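Local atomic coordinates of protein P47 (Clostridium botulinum, PDB entry 6EKT), a protein that may help protect botulinum neurotoxin on its way through the host gut as part of a progenitor toxin complex, and resembles tubular lipid-binding proteins. Residues N304-Q309 with L316-R321; E337-N342 with N360-Y365. All coordinates share one frame; numbering follows the deposited sequence.

Followed from the N terminus, the chain runs along strand 297-311, turns back as strand 315-326, turns again into strand 329-347 and returns once more as strand 352-368. Contact 1 closes the first of these turns, pairing 304-309 with 316-321; contact 2 closes the third, pairing 337-342 with 360-365. The two hairpins stand in series, neither nested nor crossed, with centres about 10 Å apart. Their inner strands are neighbours in one antiparallel sheet: Leu-316 O probably accepts a hydrogen bond from Asn-342 N, and Ile-318 N probably gives one to Ser-340 O. With these bonds between their inner strands, the two hairpins form one four-strand antiparallel meander.

Contact 1. Residues N304-Q309 with L316-R321; sequences NNFSMQ and LKISLR
Phe-306 and Ile-318 meet on the apolar face of this antiparallel strand pair. The phenylalanine ring, set away from the backbone N by a first torsion of -176°, rises from that face with CE2 3.6 Å from CG2 of Ile-318 in an oblique approach; CD2 lies farther from CB of Leu-320. Beside it, Met-308 and Ile-318 run side by side in the same direction. A bend at chi3 (-81°) turns the methionine methyl toward the isoleucine, and CE lies 3.7 Å from Ile-318 CD1, while SD rests 3.8 Å from CD1 of Leu-316.

Beneath these side chains, Ser-307 with Ser-319 and Gln-309 with Lys-317 form hydrogen-bonded pairs, each with two reciprocal N-H to O=C bonds. The flanking non-hydrogen-bonded pairs add CA-H...O contacts, such as Ile-318 CA to Ser-307 O. A water donates to Ser-319 O.

At the far end the register slips in a classic beta bulge: Asn-304 N (2.8 Å) and Asn-305 N (3.1 Å) both donate to Arg-321 O, in its carbonyl plane, and Arg-321 N donates back to Asn-305 O. On the polar face, the arginine chain bends at chi3 and carries NH2 to 2.6 Å from Asn-305 OD1, with the amide and guanidinium planes 46° apart.

Strand 279-288 flanks 304-309, where the Asn-283 side chain bonds Phe-306 N and Asn-304 O, and strand 329-347 flanks 316-321. Phe-269 meets the Phe-306 ring edge-to-face, and Leu-256, Met-260 and Leu-395 from loops also pack against this phenylalanine.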
ATOM      1  N   ASN A 304      12.126  20.482 -25.306  1.00 24.14           N
ATOM      2  CA  ASN A 304      10.773  20.798 -25.741  1.00 25.09           C
ATOM      3  C   ASN A 304       9.765  19.679 -25.504  1.00 24.43           C
ATOM      4  O   ASN A 304       8.590  19.963 -25.345  1.00 24.50           O
ATOM      5  CB  ASN A 304      10.756  21.245 -27.195  1.00 26.88           C
ATOM      6  CG  ASN A 304      11.600  22.490 -27.415  1.00 28.38           C
ATOM      7  OD1 ASN A 304      11.451  23.486 -26.700  1.00 29.32           O
ATOM      8  ND2 ASN A 304      12.518  22.422 -28.368  1.00 29.27           N
ATOM      9  N   ASN A 305      10.231  18.431 -25.494  1.00 23.56           N
ATOM     10  CA  ASN A 305       9.343  17.269 -25.266  1.00 24.92           C
ATOM     11  C   ASN A 305      10.050  16.346 -24.306  1.00 23.95           C
ATOM     12  O   ASN A 305      11.228  16.039 -24.491  1.00 22.12           O
ATOM     13  CB  ASN A 305       9.043  16.506 -26.566  1.00 27.61           C
ATOM     14  CG  ASN A 305       8.503  17.394 -27.651  1.00 31.42           C
ATOM     15  OD1 ASN A 305       9.226  17.731 -28.586  1.00 36.81           O
ATOM     16  ND2 ASN A 305       7.241  17.799 -27.537  1.00 34.08           N
ATOM     17  N   PHE A 306       9.315  15.891 -23.301  1.00 23.10           N
ATOM     18  CA  PHE A 306       9.842  15.069 -22.253  1.00 23.26           C
ATOM     19  C   PHE A 306       8.738  14.083 -21.902  1.00 23.59           C
ATOM     20  O   PHE A 306       7.599  14.494 -21.708  1.00 23.13           O
ATOM     21  CB  PHE A 306      10.160  15.953 -21.029  1.00 23.82           C
ATOM     22  CG  PHE A 306      10.811  15.220 -19.889  1.00 23.83           C
ATOM     23  CD1 PHE A 306      10.041  14.622 -18.879  1.00 24.40           C
ATOM     24  CD2 PHE A 306      12.208  15.177 -19.778  1.00 24.04           C
ATOM     25  CE1 PHE A 306      10.655  13.975 -17.811  1.00 23.78           C
ATOM     26  CE2 PHE A 306      12.825  14.523 -18.712  1.00 23.77           C
ATOM     27  CZ  PHE A 306      12.037  13.925 -17.723  1.00 23.82           C
ATOM     28  N   SER A 307       9.085  12.800 -21.852  0.50 23.52           N
ATOM     29  CA  SER A 307       8.168  11.784 -21.371  0.50 23.99           C
ATOM     30  C   SER A 307       8.919  10.878 -20.435  0.50 23.58           C
ATOM     31  O   SER A 307      10.134  10.713 -20.556  0.50 22.80           O
ATOM     32  CB  SER A 307       7.551  10.999 -22.527  0.50 25.13           C
ATOM     33  OG  SER A 307       7.111  11.896 -23.533  0.50 26.49           O
ATOM     34  N   MET A 308       8.187  10.309 -19.484  1.00 23.25           N
ATOM     35  CA  MET A 308       8.748   9.414 -18.496  1.00 23.44           C
ATOM     36  C   MET A 308       7.662   8.418 -18.141  1.00 24.11           C
ATOM     37  O   MET A 308       6.557   8.815 -17.739  1.00 24.10           O
ATOM     38  CB  MET A 308       9.137  10.225 -17.237  1.00 24.23           C
ATOM     39  CG  MET A 308       9.532   9.377 -16.026  1.00 25.18           C
ATOM     40  SD  MET A 308       9.841  10.415 -14.579  1.00 28.32           S
ATOM     41  CE  MET A 308      11.515  10.976 -14.899  1.00 27.51           C
ATOM     42  N   GLN A 309       7.970   7.140 -18.281  1.00 24.48           N
ATOM     43  CA  GLN A 309       7.029   6.117 -17.845  1.00 26.39           C
ATOM     44  C   GLN A 309       7.779   4.954 -17.210  1.00 26.16           C
ATOM     45  O   GLN A 309       8.982   4.785 -17.419  1.00 25.42           O
ATOM     46  CB  GLN A 309       6.124   5.669 -18.999  1.00 28.38           C
ATOM     47  CG  GLN A 309       6.815   4.925 -20.131  1.00 32.47           C
ATOM     48  CD  GLN A 309       5.895   4.660 -21.313  1.00 35.26           C
ATOM     49  OE1 GLN A 309       5.382   5.583 -21.932  1.00 36.48           O
ATOM     50  NE2 GLN A 309       5.693   3.388 -21.635  1.00 37.96           N
ATOM     51  N   LEU A 316      12.568   3.712 -14.913  1.00 23.79           N
ATOM     52  CA  LEU A 316      11.930   4.770 -15.661  1.00 24.24           C
ATOM     53  C   LEU A 316      12.579   4.828 -17.035  1.00 25.52           C
ATOM     54  O   LEU A 316      13.816   4.785 -17.133  1.00 26.77           O
ATOM     55  CB  LEU A 316      12.081   6.120 -14.935  1.00 24.49           C
ATOM     56  CG  LEU A 316      11.412   6.275 -13.575  1.00 26.17           C
ATOM     57  CD1 LEU A 316      11.865   7.596 -12.955  1.00 26.45           C
ATOM     58  CD2 LEU A 316       9.889   6.185 -13.682  1.00 25.40           C
ATOM     59  N   LYS A 317      11.755   4.886 -18.082  1.00 24.91           N
ATOM     60  CA  LYS A 317      12.241   5.134 -19.432  1.00 25.32           C
ATOM     61  C   LYS A 317      11.900   6.579 -19.731  1.00 24.94           C
ATOM     62  O   LYS A 317      10.730   6.984 -19.678  1.00 23.79           O
ATOM     63  CB  LYS A 317      11.591   4.187 -20.456  1.00 27.10           C
ATOM     64  CG  LYS A 317      11.989   4.435 -21.913  1.00 29.98           C
ATOM     65  CD  LYS A 317      11.375   3.401 -22.870  1.00 33.55           C
ATOM     66  CE  LYS A 317      12.300   2.217 -23.098  1.00 35.25           C
ATOM     67  NZ  LYS A 317      11.812   1.321 -24.199  1.00 39.27           N
ATOM     68  N   ILE A 318      12.934   7.349 -20.068  1.00 24.75           N
ATOM     69  CA  ILE A 318      12.816   8.794 -20.262  1.00 25.21           C
ATOM     70  C   ILE A 318      13.209   9.073 -21.704  1.00 25.63           C
ATOM     71  O   ILE A 318      14.308   8.697 -22.141  1.00 26.84           O
ATOM     72  CB  ILE A 318      13.710   9.610 -19.282  1.00 26.08           C
ATOM     73  CG1 ILE A 318      13.347   9.286 -17.832  1.00 27.22           C
ATOM     74  CG2 ILE A 318      13.574  11.109 -19.554  1.00 26.37           C
ATOM     75  CD1 ILE A 318      14.374   9.725 -16.797  1.00 27.68           C
ATOM     76  N   SER A 319      12.286   9.683 -22.438  1.00 25.52           N
ATOM     77  CA  SER A 319      12.486  10.048 -23.843  1.00 26.16           C
ATOM     78  C   SER A 319      12.305  11.562 -23.942  1.00 24.68           C
ATOM     79  O   SER A 319      11.309  12.120 -23.451  1.00 24.03           O
ATOM     80  CB  SER A 319      11.494   9.276 -24.733  1.00 29.19           C
ATOM     81  OG  SER A 319      11.709   9.568 -26.109  1.00 34.51           O
ATOM     82  N   LEU A 320      13.284  12.248 -24.538  1.00 23.47           N
ATOM     83  CA  LEU A 320      13.195  13.704 -24.631  1.00 22.33           C
ATOM     84  C   LEU A 320      13.790  14.228 -25.936  1.00 22.77           C
ATOM     85  O   LEU A 320      14.659  13.565 -26.537  1.00 21.87           O
ATOM     86  CB  LEU A 320      13.856  14.367 -23.401  1.00 22.04           C
ATOM     87  CG  LEU A 320      15.378  14.235 -23.226  1.00 22.14           C
ATOM     88  CD1 LEU A 320      16.070  15.373 -23.974  1.00 23.09           C
ATOM     89  CD2 LEU A 320      15.812  14.219 -21.765  1.00 22.46           C
ATOM     90  N   ARG A 321      13.323  15.411 -26.338  1.00 22.29           N
ATOM     91  CA  ARG A 321      13.788  16.095 -27.540  1.00 24.05           C
ATOM     92  C   ARG A 321      13.994  17.550 -27.175  1.00 23.03           C
ATOM     93  O   ARG A 321      13.154  18.158 -26.492  1.00 21.78           O
ATOM     94  CB  ARG A 321      12.718  16.001 -28.635  1.00 27.51           C
ATOM     95  CG  ARG A 321      13.085  16.475 -30.046  1.00 32.47           C
ATOM     96  CD  ARG A 321      12.002  16.031 -31.055  1.00 37.30           C
ATOM     97  NE  ARG A 321      11.368  14.742 -30.655  1.00 42.14           N
ATOM     98  CZ  ARG A 321      10.123  14.578 -30.181  1.00 44.04           C
ATOM     99  NH1 ARG A 321       9.700  13.372 -29.842  1.00 47.22           N
ATOM    100  NH2 ARG A 321       9.281  15.594 -30.053  1.00 45.88           N
TER
HETATM  101  O   HOH W   1       9.469  12.843 -25.673  1.00 44.72           O

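Contact 2. Residues E337-N342 with N360-Y365; sequences EIQSIN and NPTSSY
Gln-339 and Thr-362 make a hydrogen-bonded pair where segment 360-365 begins to pair with 337-342. Gln-339 N donates to Thr-362 O at 2.8 Å, and Thr-362 N answers to Gln-339 O at 2.9 Å; both bonds are nearly straight, with angles of 173° and 176° at the hydrogen. The threonine hydroxyl sits between its backbone N and carbonyl carbon (chi1 54°), a rotamer that turns OG1 toward the partner strand, where it adds a weak bond to the backbone Gln-339 O (3.5 Å).

Two residues along, Glu-337 and Ser-364 repeat the reciprocal backbone pairing. Glu-337 N reaches Ser-364 O at 2.9 Å, and Glu-337 O receives Ser-364 N. Between these pairs, on the other face, Ile-338 faces Ser-363: CG1 of the isoleucine rests 4.2 Å from the serine CB, and Ser-363 CA makes a CA-H...O contact with Glu-337 O (3.1 Å). Pro-361, just before the paired residues, brings its CB to 3.9 Å from Gln-339 O.

Farther out, Ile-338 packs on Leu-320 of the preceding strand and on Ile-391 of helix 374-394, while Ser-363 touches Ile-388 of that helix. Beyond the paired residues, Asp-358 accepts hydrogen bonds from Ile-341 N and Asn-360 N.

These bonds form part of a long antiparallel beta hairpin, with Ile-338 and Ser-363 turned to the helix, consistent with the TULIP-like design of a beta-sheet wrapped around a long alpha-helix.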
ATOM      1  N   GLU A 337      18.046  14.338 -29.333  1.00 23.10           N
ATOM      2  CA  GLU A 337      17.073  13.452 -28.695  1.00 24.22           C
ATOM      3  C   GLU A 337      17.836  12.554 -27.770  1.00 23.19           C
ATOM      4  O   GLU A 337      18.953  12.166 -28.095  1.00 23.89           O
ATOM      5  CB  GLU A 337      16.365  12.600 -29.758  1.00 27.45           C
ATOM      6  CG  GLU A 337      15.406  13.412 -30.605  1.00 31.84           C
ATOM      7  CD  GLU A 337      14.560  12.558 -31.539  1.00 36.01           C
ATOM      8  OE1 GLU A 337      13.925  11.583 -31.075  1.00 39.97           O
ATOM      9  OE2 GLU A 337      14.524  12.891 -32.738  1.00 38.92           O
ATOM     10  N   ILE A 338      17.249  12.212 -26.626  1.00 21.73           N
ATOM     11  CA  ILE A 338      17.901  11.336 -25.672  1.00 21.83           C
ATOM     12  C   ILE A 338      16.869  10.302 -25.227  1.00 22.31           C
ATOM     13  O   ILE A 338      15.702  10.643 -24.994  1.00 21.24           O
ATOM     14  CB  ILE A 338      18.423  12.129 -24.433  1.00 21.72           C
ATOM     15  CG1 ILE A 338      19.491  13.160 -24.853  1.00 21.92           C
ATOM     16  CG2 ILE A 338      19.042  11.212 -23.375  1.00 21.77           C
ATOM     17  CD1 ILE A 338      19.849  14.150 -23.764  1.00 21.74           C
ATOM     18  N   GLN A 339      17.333   9.061 -25.079  0.50 22.92           N
ATOM     19  CA  GLN A 339      16.557   7.984 -24.473  0.50 23.49           C
ATOM     20  C   GLN A 339      17.360   7.350 -23.329  0.50 23.67           C
ATOM     21  O   GLN A 339      18.410   6.749 -23.580  0.50 24.37           O
ATOM     22  CB  GLN A 339      16.198   6.939 -25.538  0.50 24.09           C
ATOM     23  CG  GLN A 339      15.458   7.492 -26.757  0.50 24.42           C
ATOM     24  CD  GLN A 339      16.378   7.957 -27.869  0.50 25.40           C
ATOM     25  OE1 GLN A 339      17.486   7.441 -28.042  0.50 26.38           O
ATOM     26  NE2 GLN A 339      15.917   8.933 -28.645  0.50 25.10           N
ATOM     27  N   SER A 340      16.855   7.479 -22.095  1.00 23.33           N
ATOM     28  CA  SER A 340      17.546   7.030 -20.888  1.00 23.62           C
ATOM     29  C   SER A 340      16.682   6.013 -20.156  1.00 23.95           C
ATOM     30  O   SER A 340      15.454   6.156 -20.102  1.00 24.06           O
ATOM     31  CB  SER A 340      17.768   8.231 -19.979  1.00 23.05           C
ATOM     32  OG  SER A 340      18.505   7.897 -18.823  1.00 22.87           O
ATOM     33  N   ILE A 341      17.324   4.995 -19.611  1.00 24.44           N
ATOM     34  CA  ILE A 341      16.649   4.008 -18.756  1.00 24.98           C
ATOM     35  C   ILE A 341      17.275   4.093 -17.375  1.00 25.34           C
ATOM     36  O   ILE A 341      18.483   3.891 -17.225  1.00 26.54           O
ATOM     37  CB  ILE A 341      16.749   2.578 -19.344  1.00 25.90           C
ATOM     38  CG1 ILE A 341      16.108   2.549 -20.738  1.00 26.73           C
ATOM     39  CG2 ILE A 341      16.085   1.563 -18.405  1.00 26.45           C
ATOM     40  CD1 ILE A 341      16.573   1.415 -21.641  1.00 29.69           C
ATOM     41  N   ASN A 342      16.454   4.391 -16.371  1.00 24.41           N
ATOM     42  CA  ASN A 342      16.957   4.718 -15.037  1.00 24.70           C
ATOM     43  C   ASN A 342      16.357   3.785 -13.993  1.00 25.94           C
ATOM     44  O   ASN A 342      15.149   3.867 -13.699  1.00 24.76           O
ATOM     45  CB  ASN A 342      16.645   6.168 -14.699  1.00 24.01           C
ATOM     46  CG  ASN A 342      17.314   7.145 -15.665  1.00 25.11           C
ATOM     47  OD1 ASN A 342      16.841   7.337 -16.786  1.00 25.09           O
ATOM     48  ND2 ASN A 342      18.453   7.713 -15.255  1.00 26.20           N
ATOM     49  N   ASN A 360      24.385   3.613 -20.107  1.00 31.27           N
ATOM     50  CA  ASN A 360      24.399   3.471 -21.565  1.00 32.28           C
ATOM     51  C   ASN A 360      23.159   4.112 -22.196  1.00 30.01           C
ATOM     52  O   ASN A 360      22.372   3.413 -22.878  1.00 30.24           O
ATOM     53  CB  ASN A 360      24.543   1.989 -21.982  1.00 34.55           C
ATOM     54  CG  ASN A 360      25.793   1.340 -21.427  1.00 37.37           C
ATOM     55  OD1 ASN A 360      25.719   0.583 -20.462  1.00 39.45           O
ATOM     56  ND2 ASN A 360      26.939   1.638 -22.017  1.00 38.83           N
ATOM     57  N   PRO A 361      22.970   5.435 -21.977  1.00 27.97           N
ATOM     58  CA  PRO A 361      21.844   6.115 -22.628  1.00 27.13           C
ATOM     59  C   PRO A 361      22.039   6.173 -24.147  1.00 27.10           C
ATOM     60  O   PRO A 361      23.140   5.926 -24.621  1.00 27.73           O
ATOM     61  CB  PRO A 361      21.901   7.525 -22.031  1.00 25.87           C
ATOM     62  CG  PRO A 361      23.330   7.734 -21.703  1.00 26.22           C
ATOM     63  CD  PRO A 361      23.828   6.398 -21.243  1.00 27.64           C
ATOM     64  N   THR A 362      20.991   6.467 -24.905  1.00 27.38           N
ATOM     65  CA  THR A 362      21.163   6.633 -26.347  1.00 27.55           C
ATOM     66  C   THR A 362      20.767   8.039 -26.741  1.00 26.66           C
ATOM     67  O   THR A 362      19.914   8.656 -26.097  1.00 25.91           O
ATOM     68  CB  THR A 362      20.379   5.617 -27.186  1.00 28.79           C
ATOM     69  OG1 THR A 362      19.006   5.651 -26.815  1.00 30.70           O
ATOM     70  CG2 THR A 362      20.920   4.230 -26.971  1.00 30.56           C
ATOM     71  N   SER A 363      21.422   8.559 -27.769  1.00 25.65           N
ATOM     72  CA  SER A 363      21.098   9.912 -28.242  1.00 25.08           C
ATOM     73  C   SER A 363      21.334  10.055 -29.734  1.00 25.41           C
ATOM     74  O   SER A 363      22.010   9.222 -30.354  1.00 25.39           O
ATOM     75  CB  SER A 363      21.920  10.971 -27.481  1.00 24.63           C
ATOM     76  OG  SER A 363      23.290  10.794 -27.752  1.00 25.35           O
ATOM     77  N   SER A 364      20.779  11.120 -30.307  1.00 24.79           N
ATOM     78  CA  SER A 364      21.089  11.495 -31.687  1.00 25.54           C
ATOM     79  C   SER A 364      20.991  13.010 -31.772  1.00 24.75           C
ATOM     80  O   SER A 364      20.432  13.655 -30.872  1.00 24.23           O
ATOM     81  CB  SER A 364      20.134  10.817 -32.684  1.00 26.26           C
ATOM     82  OG  SER A 364      18.776  11.146 -32.392  1.00 27.61           O
ATOM     83  N   TYR A 365      21.539  13.580 -32.833  1.00 24.41           N
ATOM     84  CA  TYR A 365      21.553  15.028 -32.968  1.00 24.94           C
ATOM     85  C   TYR A 365      21.600  15.389 -34.429  1.00 25.62           C
ATOM     86  O   TYR A 365      21.987  14.550 -35.279  1.00 25.23           O
ATOM     87  CB  TYR A 365      22.745  15.655 -32.209  1.00 25.54           C
ATOM     88  CG  TYR A 365      24.084  15.061 -32.584  1.00 27.17           C
ATOM     89  CD1 TYR A 365      24.810  15.559 -33.659  1.00 28.45           C
ATOM     90  CD2 TYR A 365      24.615  13.995 -31.863  1.00 28.32           C
ATOM     91  CE1 TYR A 365      26.039  15.003 -34.025  1.00 30.61           C
ATOM     92  CE2 TYR A 365      25.851  13.436 -32.207  1.00 30.70           C
ATOM     93  CZ  TYR A 365      26.552  13.949 -33.283  1.00 31.15           C
ATOM     94  OH  TYR A 365      27.754  13.395 -33.629  1.00 33.39           O
TER